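Local coordinates for protein SG7.AF (Anopheles freeborni, PDB 6XL7) that inhibits the alternative pathway of host complement as a mosquito salivary protein, acting on the activated C3 convertase C3bBb, at residues A[104-107]-A[108-111]. Sequence-based numbering, arbitrary orientation.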
# COMPACT_ATOMS: atom_id res chain seq x y z
N GLY A 104 -2.37 -2.64 -6.76
CA GLY A 104 -1.82 -2.30 -8.06
C GLY A 104 -2.56 -1.15 -8.72
O GLY A 104 -1.95 -0.31 -9.38
N GLU A 105 -3.88 -1.09 -8.54
CA GLU A 105 -4.65 0.03 -9.07
C GLU A 105 -4.27 1.32 -8.36
O GLU A 105 -4.15 2.37 -9.01
CB GLU A 105 -6.15 -0.26 -8.95
CG GLU A 105 -6.59 -1.45 -9.79
CD GLU A 105 -8.05 -1.82 -9.57
OE1 GLU A 105 -8.56 -2.67 -10.32
OE2 GLU A 105 -8.67 -1.25 -8.66
N ILE A 106 -4.06 1.26 -7.05
CA ILE A 106 -3.58 2.42 -6.31
C ILE A 106 -2.23 2.88 -6.85
O ILE A 106 -1.97 4.08 -6.98
CB ILE A 106 -3.55 2.14 -4.80
CG1 ILE A 106 -4.97 1.98 -4.25
CG2 ILE A 106 -2.81 3.27 -4.07
CD1 ILE A 106 -5.00 1.33 -2.87
N ARG A 107 -1.35 1.93 -7.20
CA ARG A 107 -0.06 2.31 -7.78
C ARG A 107 -0.25 3.14 -9.04
O ARG A 107 0.36 4.21 -9.18
CB ARG A 107 0.78 1.07 -8.09
CG ARG A 107 2.14 1.40 -8.75
CD ARG A 107 2.89 0.17 -9.27
NE ARG A 107 2.10 -0.62 -10.21
CZ ARG A 107 1.56 -1.80 -9.93
NH1 ARG A 107 1.73 -2.34 -8.73
NH2 ARG A 107 0.86 -2.45 -10.86
N GLY A 108 -1.09 2.68 -9.95
CA GLY A 108 -1.30 3.42 -11.19
C GLY A 108 -1.90 4.79 -10.95
O GLY A 108 -1.49 5.77 -11.59
N GLU A 109 -2.85 4.89 -10.03
CA GLU A 109 -3.46 6.18 -9.73
C GLU A 109 -2.44 7.13 -9.11
O GLU A 109 -2.37 8.31 -9.48
CB GLU A 109 -4.65 5.98 -8.79
CG GLU A 109 -5.78 5.16 -9.41
CD GLU A 109 -6.68 4.50 -8.38
OE1 GLU A 109 -6.58 4.81 -7.17
OE2 GLU A 109 -7.50 3.65 -8.79
N THR A 110 -1.63 6.62 -8.18
CA THR A 110 -0.62 7.45 -7.52
C THR A 110 0.43 7.93 -8.51
O THR A 110 0.86 9.09 -8.46
CB THR A 110 0.01 6.65 -6.37
OG1 THR A 110 -1.02 6.26 -5.46
CG2 THR A 110 1.07 7.48 -5.63
N GLU A 111 0.85 7.06 -9.43
CA GLU A 111 1.85 7.46 -10.42
C GLU A 111 1.37 8.66 -11.21
O GLU A 111 2.17 9.55 -11.55
CB GLU A 111 2.16 6.30 -11.36
CG GLU A 111 2.98 5.20 -10.71
CD GLU A 111 3.13 3.98 -11.59
OE1 GLU A 111 4.07 3.19 -11.34
OE2 GLU A 111 2.31 3.79 -12.52
O HOH W 1 -8.86 1.46 -7.43
O HOH W 2 1.28 0.77 -12.69
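Arg107 and Glu111 run side by side and point the same way, one helical turn apart, with their guanidinium and carboxylate planes turned 63° against each other. The aliphatic part of the arginine does the touching: Glu111 OE1 lies 3.7 Å from Arg107 CG, while Arg107 NE stays 4.4 Å from that oxygen, beyond a salt bridge. A water joins the two ends instead, accepting from Arg107 NE in the guanidinium plane and donating to Glu111 OE2. The bend at chi3 (56°) folds the guanidinium back, one face over Gly104 O, and Arg107 NH1 hydrogen-bonds to Gln36 O. Both residues sit on helix 89-113 of this mainly helical Aegyptin-family protein, their long side chains packing on helix 23-46: Arg107 on Leu37 and Pro40, Glu111 on Leu41 and Lys44. Ile106 and Thr110 face helix 56-77, both touching Met62. With OG1 beside its own backbone N (chi1 -58°), Thr110 OG1 donates to Ile106 O at 2.8 Å from above the carbonyl plane, which satisfies the buried hydroxyl; the same oxygen also accepts from Thr110 N. At exposed Glu105 and Glu109 a second water donates to both OE2 atoms, probably easing their like charges, as would the salt bridge from Lys65 NZ to Glu109 OE1.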